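Long-range contacts in AgaA (Rhizobium radiobacter, PDB 6HLX), which binds the opine agropinic acid as the periplasmic solute-binding protein of an ABC transporter that imports it into the bacterium: residues G2-L8 / L188-V194; E11-L15 / W166-I172; K182-L188 / I480-I485. All coordinates share one frame. Where two conformers were deposited one is given. Residue numbers count along the deposited sequence, not the author numbering.

Contact 1. Residues G2-L8 / L188-V194. With ZN (zinc ion), chain N; ZN (zinc ion), chain S; ACT (acetate ion), chain M.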
loop_
_atom_site.group_PDB
_atom_site.type_symbol
_atom_site.label_atom_id
_atom_site.label_comp_id
_atom_site.label_asym_id
_atom_site.label_seq_id
_atom_site.Cartn_x
_atom_site.Cartn_y
_atom_site.Cartn_z
ATOM N N GLY A 2 14.635 -24.148 11.187
ATOM C CA GLY A 2 13.845 -24.462 10.006
ATOM C C GLY A 2 13.821 -23.333 9.001
ATOM O O GLY A 2 14.175 -22.187 9.318
ATOM N N THR A 3 13.405 -23.674 7.774
ATOM C CA THR A 3 13.325 -22.757 6.643
ATOM C C THR A 3 11.861 -22.691 6.189
ATOM O O THR A 3 11.149 -23.702 6.277
ATOM C CB THR A 3 14.312 -23.249 5.551
ATOM O OG1 THR A 3 15.643 -23.228 6.082
ATOM C CG2 THR A 3 14.266 -22.431 4.279
ATOM N N LEU A 4 11.438 -21.544 5.673
ATOM C CA LEU A 4 10.078 -21.403 5.179
ATOM C C LEU A 4 10.139 -20.921 3.731
ATOM O O LEU A 4 10.928 -20.032 3.414
ATOM C CB LEU A 4 9.301 -20.414 6.066
ATOM C CG LEU A 4 7.791 -20.277 5.772
ATOM C CD1 LEU A 4 6.999 -20.097 7.034
ATOM C CD2 LEU A 4 7.527 -19.143 4.801
ATOM N N TYR A 5 9.315 -21.519 2.862
ATOM C CA TYR A 5 9.219 -21.106 1.454
ATOM C C TYR A 5 7.904 -20.335 1.346
ATOM O O TYR A 5 6.831 -20.864 1.699
ATOM C CB TYR A 5 9.212 -22.317 0.518
ATOM C CG TYR A 5 10.481 -23.161 0.516
ATOM C CD1 TYR A 5 11.682 -22.666 1.031
ATOM C CD2 TYR A 5 10.487 -24.438 -0.030
ATOM C CE1 TYR A 5 12.841 -23.445 1.048
ATOM C CE2 TYR A 5 11.653 -25.210 -0.053
ATOM C CZ TYR A 5 12.834 -24.695 0.456
ATOM O OH TYR A 5 13.990 -25.456 0.422
ATOM N N PHE A 6 8.004 -19.090 0.872
ATOM C CA PHE A 6 6.875 -18.158 0.803
ATOM C C PHE A 6 6.611 -17.835 -0.673
ATOM O O PHE A 6 7.464 -17.251 -1.341
ATOM C CB PHE A 6 7.270 -16.891 1.563
ATOM C CG PHE A 6 6.171 -15.909 1.921
ATOM C CD1 PHE A 6 5.447 -15.247 0.928
ATOM C CD2 PHE A 6 5.899 -15.605 3.251
ATOM C CE1 PHE A 6 4.459 -14.306 1.269
ATOM C CE2 PHE A 6 4.937 -14.644 3.588
ATOM C CZ PHE A 6 4.217 -14.011 2.601
ATOM N N GLY A 7 5.444 -18.224 -1.155
ATOM C CA GLY A 7 5.064 -18.000 -2.536
ATOM C C GLY A 7 4.485 -16.614 -2.718
ATOM O O GLY A 7 3.349 -16.355 -2.306
ATOM N N LEU A 8 5.262 -15.711 -3.332
ATOM C CA LEU A 8 4.807 -14.342 -3.618
ATOM C C LEU A 8 4.047 -14.289 -4.960
ATOM O O LEU A 8 4.366 -15.036 -5.892
ATOM C CB LEU A 8 6.001 -13.369 -3.727
ATOM C CG LEU A 8 6.817 -13.020 -2.497
ATOM C CD1 LEU A 8 8.029 -12.180 -2.930
ATOM C CD2 LEU A 8 5.967 -12.280 -1.444
ATOM N N LEU A 188 12.620 -18.384 12.464
ATOM C CA LEU A 188 13.097 -19.091 11.277
ATOM C C LEU A 188 14.561 -18.812 10.982
ATOM O O LEU A 188 15.034 -17.697 11.179
ATOM C CB LEU A 188 12.249 -18.679 10.051
ATOM C CG LEU A 188 10.751 -19.035 10.127
ATOM C CD1 LEU A 188 9.934 -18.218 9.095
ATOM C CD2 LEU A 188 10.539 -20.533 9.878
ATOM N N ASP A 189 15.261 -19.819 10.448
ATOM C CA ASP A 189 16.655 -19.642 10.055
ATOM C C ASP A 189 16.760 -18.965 8.690
ATOM O O ASP A 189 17.712 -18.223 8.445
ATOM C CB ASP A 189 17.380 -20.998 10.061
ATOM C CG ASP A 189 17.490 -21.562 11.471
ATOM O OD1 ASP A 189 17.993 -20.839 12.364
ATOM O OD2 ASP A 189 17.041 -22.700 11.686
ATOM N N GLU A 190 15.797 -19.246 7.784
ATOM C CA GLU A 190 15.772 -18.683 6.422
ATOM C C GLU A 190 14.362 -18.597 5.911
ATOM O O GLU A 190 13.476 -19.361 6.308
ATOM C CB GLU A 190 16.520 -19.584 5.411
ATOM C CG GLU A 190 17.959 -19.873 5.724
ATOM C CD GLU A 190 18.697 -20.637 4.650
ATOM O OE1 GLU A 190 19.906 -20.834 4.854
ATOM O OE2 GLU A 190 18.091 -21.051 3.638
ATOM N N VAL A 191 14.166 -17.704 4.953
ATOM C CA VAL A 191 12.915 -17.611 4.222
ATOM C C VAL A 191 13.312 -17.479 2.755
ATOM O O VAL A 191 14.190 -16.663 2.424
ATOM C CB VAL A 191 11.987 -16.444 4.668
ATOM C CG1 VAL A 191 10.626 -16.544 3.957
ATOM C CG2 VAL A 191 11.775 -16.462 6.181
ATOM N N HIS A 192 12.714 -18.307 1.899
ATOM C CA HIS A 192 12.918 -18.224 0.449
ATOM C C HIS A 192 11.599 -17.662 -0.102
ATOM O O HIS A 192 10.540 -18.301 0.005
ATOM C CB HIS A 192 13.256 -19.606 -0.152
ATOM C CG HIS A 192 14.512 -20.220 0.408
ATOM N ND1 HIS A 192 15.374 -20.951 -0.384
ATOM C CD2 HIS A 192 14.983 -20.212 1.681
ATOM C CE1 HIS A 192 16.352 -21.359 0.421
ATOM N NE2 HIS A 192 16.151 -20.962 1.678
ATOM N N TYR A 193 11.662 -16.454 -0.659
ATOM C CA TYR A 193 10.491 -15.784 -1.264
ATOM C C TYR A 193 10.510 -16.179 -2.738
ATOM O O TYR A 193 11.348 -15.676 -3.481
ATOM C CB TYR A 193 10.586 -14.251 -1.087
ATOM C CG TYR A 193 10.414 -13.823 0.353
ATOM C CD1 TYR A 193 9.145 -13.630 0.900
ATOM C CD2 TYR A 193 11.519 -13.612 1.174
ATOM C CE1 TYR A 193 8.981 -13.265 2.239
ATOM C CE2 TYR A 193 11.369 -13.227 2.509
ATOM C CZ TYR A 193 10.097 -13.089 3.046
ATOM O OH TYR A 193 9.966 -12.749 4.373
ATOM N N VAL A 194 9.636 -17.098 -3.139
ATOM C CA VAL A 194 9.591 -17.686 -4.489
ATOM C C VAL A 194 8.501 -16.981 -5.300
ATOM O O VAL A 194 7.384 -16.804 -4.823
ATOM C CB VAL A 194 9.351 -19.211 -4.404
ATOM C CG1 VAL A 194 9.456 -19.859 -5.791
ATOM C CG2 VAL A 194 10.329 -19.881 -3.419
HETATM ZN ZN ZN N . 15.253 -21.448 -2.331
HETATM ZN ZN ZN S . 20.408 -22.158 3.324
HETATM C C ACT M . 13.912 -28.123 12.961
HETATM O O ACT M . 12.684 -28.084 13.228
HETATM O OXT ACT M . 14.524 -27.293 12.240
HETATM C CH3 ACT M . 14.732 -29.283 13.582
HETATM O O HOH W 1 17.125 -24.573 8.899
HETATM O O HOH W 2 21.313 -20.939 2.275
#
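Strand 190-194 runs parallel to the N-terminal strand 3-8, the two short axes passing 4.7 Å apart at 23°, as central neighbours in a mixed sheet of the solute-binding protein. Just before the strand, L188 sends CD1 to within 3.8 Å of L4 CB. D189 then holds the start of the chain: its backbone N bonds to G2 O (2.8 Å), and its carboxylate OD2 accepts from G2 N (2.9 Å). E190 O receives L4 N at 3.1 Å, while its carboxylate turns to a zinc ion, with OE1 at 2.1 Å from the metal. V191 points to the opposite face of the sheet, where its CG1 lies 4.1 Å from both L4 CD2 and F6 CB. At H192 the ladder continues, H192 N to L4 O at 2.9 Å and F6 N to H192 O at 2.8 Å. The imidazole, beside the ring of Y5, gives NE2 to E190 OE2 (2.8 Å) and ND1 to a second zinc ion (2.0 Å), which E171 also ligates. Y193 joins L4, F6 and V191 on the buried face, its CB 3.8 Å from L8 CD1. V194 closes the ladder, N to F6 O and O to L8 N, both 2.8 Å. Alternation thus gives the paired strands two chemistries: an apolar face turned to the protein interior, and a face whose histidine and glutamate coordinate zinc.

Contact 2. Residues E11-L15 / W166-I172. With ZN (zinc ion), chain N; EDO (1,2-ethanediol), chain Y.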
loop_
_atom_site.group_PDB
_atom_site.type_symbol
_atom_site.label_atom_id
_atom_site.label_comp_id
_atom_site.label_asym_id
_atom_site.label_seq_id
_atom_site.Cartn_x
_atom_site.Cartn_y
_atom_site.Cartn_z
ATOM N N GLU A 11 7.516 -11.084 -8.773
ATOM C CA GLU A 11 8.897 -10.745 -8.494
ATOM C C GLU A 11 8.984 -9.233 -8.255
ATOM O O GLU A 11 8.525 -8.459 -9.099
ATOM C CB GLU A 11 9.784 -11.158 -9.682
ATOM C CG GLU A 11 11.236 -10.736 -9.548
ATOM C CD GLU A 11 12.189 -11.422 -10.517
ATOM O OE1 GLU A 11 13.389 -11.539 -10.183
ATOM O OE2 GLU A 11 11.743 -11.846 -11.609
ATOM N N PRO A 12 9.609 -8.778 -7.152
ATOM C CA PRO A 12 9.721 -7.319 -6.944
ATOM C C PRO A 12 10.510 -6.655 -8.077
ATOM O O PRO A 12 11.571 -7.154 -8.493
ATOM C CB PRO A 12 10.509 -7.211 -5.631
ATOM C CG PRO A 12 10.158 -8.503 -4.885
ATOM C CD PRO A 12 10.147 -9.534 -6.003
ATOM N N SER A 13 9.994 -5.534 -8.584
ATOM C CA SER A 13 10.686 -4.771 -9.634
ATOM C C SER A 13 11.952 -4.129 -9.041
ATOM O O SER A 13 12.945 -3.941 -9.745
ATOM C CB SER A 13 9.761 -3.691 -10.187
ATOM O OG SER A 13 9.359 -2.838 -9.131
ATOM N N THR A 14 11.920 -3.845 -7.723
ATOM C CA THR A 14 13.045 -3.278 -6.975
ATOM C C THR A 14 12.874 -3.469 -5.474
ATOM O O THR A 14 11.750 -3.574 -4.979
ATOM C CB THR A 14 13.261 -1.776 -7.294
ATOM O OG1 THR A 14 14.482 -1.359 -6.652
ATOM C CG2 THR A 14 12.092 -0.881 -6.839
ATOM N N LEU A 15 14.003 -3.500 -4.749
ATOM C CA LEU A 15 13.968 -3.518 -3.297
ATOM C C LEU A 15 14.397 -2.127 -2.771
ATOM O O LEU A 15 14.492 -1.938 -1.561
ATOM C CB LEU A 15 14.840 -4.630 -2.718
ATOM C CG LEU A 15 14.338 -6.064 -2.974
ATOM C CD1 LEU A 15 15.299 -7.081 -2.345
ATOM C CD2 LEU A 15 12.923 -6.265 -2.389
ATOM N N TRP A 166 19.475 -13.133 -4.680
ATOM C CA TRP A 166 18.308 -12.974 -5.525
ATOM C C TRP A 166 18.599 -13.693 -6.844
ATOM O O TRP A 166 19.520 -13.307 -7.566
ATOM C CB TRP A 166 18.051 -11.483 -5.768
ATOM C CG TRP A 166 16.812 -11.093 -6.540
ATOM C CD1 TRP A 166 16.007 -11.883 -7.317
ATOM C CD2 TRP A 166 16.216 -9.788 -6.538
ATOM N NE1 TRP A 166 14.965 -11.125 -7.838
ATOM C CE2 TRP A 166 15.080 -9.836 -7.377
ATOM C CE3 TRP A 166 16.536 -8.577 -5.896
ATOM C CZ2 TRP A 166 14.253 -8.713 -7.582
ATOM C CZ3 TRP A 166 15.749 -7.456 -6.136
ATOM C CH2 TRP A 166 14.628 -7.527 -6.980
ATOM N N THR A 167 17.857 -14.762 -7.124
ATOM C CA THR A 167 17.979 -15.456 -8.408
ATOM C C THR A 167 16.871 -14.870 -9.279
ATOM O O THR A 167 15.691 -15.131 -9.021
ATOM C CB THR A 167 17.862 -16.972 -8.213
ATOM O OG1 THR A 167 18.976 -17.388 -7.417
ATOM C CG2 THR A 167 17.873 -17.734 -9.553
ATOM N N ARG A 168 17.241 -14.087 -10.306
ATOM C CA ARG A 168 16.264 -13.422 -11.188
ATOM C C ARG A 168 15.272 -14.431 -11.754
ATOM O O ARG A 168 15.686 -15.494 -12.233
ATOM C CB ARG A 168 16.963 -12.629 -12.333
ATOM C CG ARG A 168 18.032 -11.615 -11.853
ATOM C CD ARG A 168 17.493 -10.286 -11.359
ATOM N NE ARG A 168 18.345 -9.652 -10.348
ATOM C CZ ARG A 168 18.037 -8.523 -9.711
ATOM N NH1 ARG A 168 18.867 -8.013 -8.810
ATOM N NH2 ARG A 168 16.897 -7.894 -9.972
ATOM N N GLY A 169 13.986 -14.099 -11.656
ATOM C CA GLY A 169 12.896 -14.944 -12.138
ATOM C C GLY A 169 12.564 -16.127 -11.245
ATOM O O GLY A 169 11.685 -16.919 -11.587
ATOM N N ARG A 170 13.233 -16.265 -10.079
ATOM C CA ARG A 170 12.948 -17.429 -9.248
ATOM C C ARG A 170 12.692 -17.098 -7.785
ATOM O O ARG A 170 11.612 -17.420 -7.275
ATOM C CB ARG A 170 14.063 -18.489 -9.390
ATOM C CG ARG A 170 13.893 -19.666 -8.443
ATOM C CD ARG A 170 14.781 -20.865 -8.763
ATOM N NE ARG A 170 14.641 -21.918 -7.745
ATOM C CZ ARG A 170 13.627 -22.786 -7.687
ATOM N NH1 ARG A 170 13.570 -23.685 -6.715
ATOM N NH2 ARG A 170 12.659 -22.752 -8.599
ATOM N N GLU A 171 13.695 -16.531 -7.085
ATOM C CA GLU A 171 13.492 -16.263 -5.660
ATOM C C GLU A 171 14.479 -15.286 -5.050
ATOM O O GLU A 171 15.563 -15.065 -5.587
ATOM C CB GLU A 171 13.546 -17.582 -4.846
ATOM C CG GLU A 171 14.905 -18.272 -4.851
ATOM C CD GLU A 171 14.997 -19.464 -3.911
ATOM O OE1 GLU A 171 13.956 -19.858 -3.330
ATOM O OE2 GLU A 171 16.110 -20.007 -3.764
ATOM N N ILE A 172 14.108 -14.764 -3.878
ATOM C CA ILE A 172 14.996 -13.989 -3.004
ATOM C C ILE A 172 15.118 -14.817 -1.723
ATOM O O ILE A 172 14.092 -15.239 -1.174
ATOM C CB ILE A 172 14.453 -12.574 -2.688
ATOM C CG1 ILE A 172 14.537 -11.663 -3.944
ATOM C CG2 ILE A 172 15.192 -11.950 -1.473
ATOM C CD1 ILE A 172 13.608 -10.439 -3.910
HETATM ZN ZN ZN N . 15.253 -21.448 -2.331
HETATM C C1 EDO Y . 21.050 -14.350 -10.756
HETATM O O1 EDO Y . 19.934 -13.529 -10.864
HETATM C C2 EDO Y . 20.691 -15.549 -11.599
HETATM O O2 EDO Y . 20.652 -15.138 -12.946
#
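The turn of a β-hairpin, carrying a classic β bulge in which R170 and E171 both face T167, meets the loop that follows the N-terminal strand 3-8. The hairpin joins strands 161-167 and 171-176 at one margin of a mixed sheet. T167 N bonds to E171 O (2.8 Å), and T167 O accepts from both R170 N (2.9 Å) and E171 N (3.1 Å), the doubled donor that marks the bulge.

W166 gives up the most surface here. Its indole lies between the hairpin and the loop, with P12 O at the rim of the ring, 3.2 Å from CZ2, and L15 CG 3.7 Å from CZ3. E11, second in buried area, extends its side chain in a t,t conformation toward the turn, so that its carboxylate reaches two donors of the hairpin at once: W166 NE1 and the backbone N of G169. G169 sits at the hairpin turn with a positive phi of 77°, and its NH is directed at the acid.

L15, the third main contributor, completes an apolar patch beside the indole. Its CD1 and P12 CG each lie 4.1 Å from I172 CD1, and V28 of helix 23-32 touches both L15 and I172. E171 points away from the loop and binds a zinc ion together with H192, so the metal lies off this interface. E11 OE1 accepts both W166 NE1 at 2.9 Å and G169 N at 3.0 Å, the second bond being almost straight at 174°.

Contact 3. Residues K182-L188 / I480-I485. With ACT (acetate ion), chain K; SO4 (sulfate ion), chain T.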
loop_
_atom_site.group_PDB
_atom_site.type_symbol
_atom_site.label_atom_id
_atom_site.label_comp_id
_atom_site.label_asym_id
_atom_site.label_seq_id
_atom_site.Cartn_x
_atom_site.Cartn_y
_atom_site.Cartn_z
ATOM N N LYS A 182 15.594 -7.918 18.891
ATOM C CA LYS A 182 14.502 -8.551 19.644
ATOM C C LYS A 182 14.906 -9.952 20.067
ATOM O O LYS A 182 15.310 -10.761 19.224
ATOM C CB LYS A 182 13.212 -8.600 18.820
ATOM C CG LYS A 182 12.666 -7.230 18.460
ATOM C CD LYS A 182 11.335 -7.332 17.745
ATOM C CE LYS A 182 10.851 -5.968 17.283
ATOM N NZ LYS A 182 9.506 -6.041 16.623
ATOM N N LYS A 183 14.819 -10.245 21.385
ATOM C CA LYS A 183 15.182 -11.557 21.931
ATOM C C LYS A 183 14.298 -12.665 21.322
ATOM O O LYS A 183 13.086 -12.495 21.216
ATOM C CB LYS A 183 15.032 -11.526 23.469
ATOM C CG LYS A 183 15.678 -12.721 24.160
ATOM C CD LYS A 183 15.296 -12.797 25.637
ATOM C CE LYS A 183 16.230 -13.670 26.454
ATOM N NZ LYS A 183 16.203 -15.099 26.037
ATOM N N GLY A 184 14.931 -13.744 20.881
ATOM C CA GLY A 184 14.252 -14.900 20.300
ATOM C C GLY A 184 13.640 -14.669 18.936
ATOM O O GLY A 184 12.819 -15.472 18.473
ATOM N N LYS A 185 13.981 -13.539 18.296
ATOM C CA LYS A 185 13.434 -13.276 16.979
ATOM C C LYS A 185 14.545 -13.041 15.953
ATOM O O LYS A 185 15.575 -12.454 16.285
ATOM C CB LYS A 185 12.482 -12.071 17.007
ATOM C CG LYS A 185 11.253 -12.294 17.883
ATOM C CD LYS A 185 10.285 -11.122 17.736
ATOM C CE LYS A 185 9.111 -11.236 18.685
ATOM N NZ LYS A 185 8.036 -10.286 18.300
ATOM N N PRO A 186 14.318 -13.436 14.687
ATOM C CA PRO A 186 13.175 -14.243 14.210
ATOM C C PRO A 186 13.331 -15.703 14.660
ATOM O O PRO A 186 14.394 -16.087 15.158
ATOM C CB PRO A 186 13.274 -14.107 12.693
ATOM C CG PRO A 186 14.777 -14.005 12.437
ATOM C CD PRO A 186 15.337 -13.246 13.632
ATOM N N ASP A 187 12.283 -16.518 14.499
ATOM C CA ASP A 187 12.386 -17.927 14.870
ATOM C C ASP A 187 12.979 -18.754 13.713
ATOM O O ASP A 187 13.735 -19.709 13.944
ATOM C CB ASP A 187 11.021 -18.495 15.283
ATOM C CG ASP A 187 11.197 -19.826 15.998
ATOM O OD1 ASP A 187 11.667 -19.819 17.156
ATOM O OD2 ASP A 187 10.925 -20.872 15.377
ATOM N N LEU A 188 12.620 -18.384 12.464
ATOM C CA LEU A 188 13.097 -19.091 11.277
ATOM C C LEU A 188 14.561 -18.812 10.982
ATOM O O LEU A 188 15.034 -17.697 11.179
ATOM C CB LEU A 188 12.249 -18.679 10.051
ATOM C CG LEU A 188 10.751 -19.035 10.127
ATOM C CD1 LEU A 188 9.934 -18.218 9.095
ATOM C CD2 LEU A 188 10.539 -20.533 9.878
ATOM N N ILE A 480 6.595 -12.041 9.639
ATOM C CA ILE A 480 7.507 -13.181 9.397
ATOM C C ILE A 480 8.494 -13.366 10.572
ATOM O O ILE A 480 9.000 -14.463 10.776
ATOM C CB ILE A 480 8.239 -13.047 8.025
ATOM C CG1 ILE A 480 8.816 -14.430 7.514
ATOM C CG2 ILE A 480 9.317 -11.948 8.035
ATOM C CD1 ILE A 480 7.715 -15.411 6.970
ATOM N N GLU A 481 8.764 -12.299 11.343
ATOM C CA GLU A 481 9.691 -12.432 12.475
ATOM C C GLU A 481 9.119 -13.292 13.611
ATOM O O GLU A 481 9.863 -13.683 14.508
ATOM C CB GLU A 481 10.121 -11.060 13.006
ATOM C CG GLU A 481 9.022 -10.269 13.706
ATOM C CD GLU A 481 9.510 -8.982 14.349
ATOM O OE1 GLU A 481 10.731 -8.729 14.307
ATOM O OE2 GLU A 481 8.679 -8.233 14.905
ATOM N N ASN A 482 7.792 -13.511 13.613
ATOM C CA ASN A 482 7.106 -14.313 14.639
ATOM C C ASN A 482 6.718 -15.689 14.117
ATOM O O ASN A 482 6.142 -16.489 14.856
ATOM C CB ASN A 482 5.806 -13.611 15.017
ATOM C CG ASN A 482 5.998 -12.218 15.556
ATOM O OD1 ASN A 482 6.954 -11.937 16.291
ATOM N ND2 ASN A 482 5.076 -11.333 15.215
ATOM N N THR A 483 6.902 -15.905 12.821
ATOM C CA THR A 483 6.464 -17.137 12.164
ATOM C C THR A 483 7.337 -18.323 12.557
ATOM O O THR A 483 8.553 -18.184 12.674
ATOM C CB THR A 483 6.379 -16.897 10.657
ATOM O OG1 THR A 483 5.544 -15.733 10.440
ATOM C CG2 THR A 483 5.808 -18.110 9.900
ATOM N N LYS A 484 6.705 -19.480 12.756
ATOM C CA LYS A 484 7.390 -20.739 13.089
ATOM C C LYS A 484 6.845 -21.828 12.179
ATOM O O LYS A 484 5.716 -21.723 11.696
ATOM C CB LYS A 484 7.125 -21.136 14.555
ATOM C CG LYS A 484 7.515 -20.073 15.578
ATOM C CD LYS A 484 7.368 -20.581 17.003
ATOM C CE LYS A 484 7.784 -19.520 17.993
ATOM N NZ LYS A 484 7.967 -20.069 19.371
ATOM N N ILE A 485 7.638 -22.882 11.955
ATOM C CA ILE A 485 7.190 -23.971 11.112
ATOM C C ILE A 485 7.685 -25.264 11.741
ATOM O O ILE A 485 8.831 -25.344 12.200
ATOM C CB ILE A 485 7.639 -23.776 9.631
ATOM C CG1 ILE A 485 6.890 -24.741 8.697
ATOM C CG2 ILE A 485 9.178 -23.832 9.438
ATOM C CD1 ILE A 485 6.978 -24.360 7.255
HETATM C C ACT K . 7.520 -7.335 19.796
HETATM O O ACT K . 6.543 -8.112 19.891
HETATM O OXT ACT K . 7.797 -6.650 18.780
HETATM C CH3 ACT K . 8.454 -7.216 21.023
HETATM S S SO4 T . 18.783 -14.051 21.333
HETATM O O1 SO4 T . 19.904 -14.939 21.016
HETATM O O2 SO4 T . 18.407 -14.216 22.740
HETATM O O3 SO4 T . 19.193 -12.670 21.098
HETATM O O4 SO4 T . 17.642 -14.384 20.479
HETATM O O HOH W 3 10.246 -22.535 13.311
HETATM O O HOH W 4 10.439 -16.349 12.250
#
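Neither segment pairs with the other as a strand. Residues 182-185 form a type II β turn, closed by K185 N to K182 O at 3.2 Å, with G184 at a positive phi of 70°; a cis peptide bond then leads into P186. In segment 480-485 the chain leaves a 3-10 turn at 480-481 and becomes extended at 484-485. The backbones come closest where P186 and E481 have CA atoms 4.3 Å apart, and P186 CA makes a CH...O contact with E481 O (3.4 Å). Farther along, a water bridges the main chains, accepting from L188 N (3.0 Å) and donating to I480 O (2.8 Å) and T483 O (2.7 Å).

At one end the side chains are polar. K182 NZ forms a salt bridge with E481 OE2 at 2.9 Å and a second with E48, whereas E481 OE1 is held by R34 and Y180. K185 NZ donates to N482 OD1 at 2.8 Å. The contact joins the connection between strands 171-176 and 190-195 of the mixed sheet to the C-terminal part of the chain, whose strand 484-485 pairs antiparallel with 462-463.

Toward that strand L188 supplies the apolar part. L188, which also touches L4 and F161, puts CD2 3.6 Å from I485 CG2 and CD1 4.2 Å from I480 CD1. Beside it D187 packs CB against T483 O (3.6 Å), and a second water donates to D187 OD2 (2.7 Å) while accepting from I485 N (3.0 Å).

Contacts 1 and 2 share one mixed sheet: strand 190-195 lies between strand 3-8 and strand 171-176, and Y193 N reaches I172 O at 2.8 Å. Their centres are 14 Å apart, and a single zinc ion draws on H192 of the first and E171 of the second. Contact 3, centred 12 Å from contact 1, shares L188 with it and packs I480 and T483 on that sheet's buried side; it stays about 10 Å from contact 2 at the nearest atoms. Along the chain, 11-15 and 166-172 both fall between the segments of contact 1, whereas contacts 1 and 3 interleave. The N-terminal strand, the middle strands and the C-terminal region thus come together around one sheet, consistent with a single lobe of the solute-binding fold.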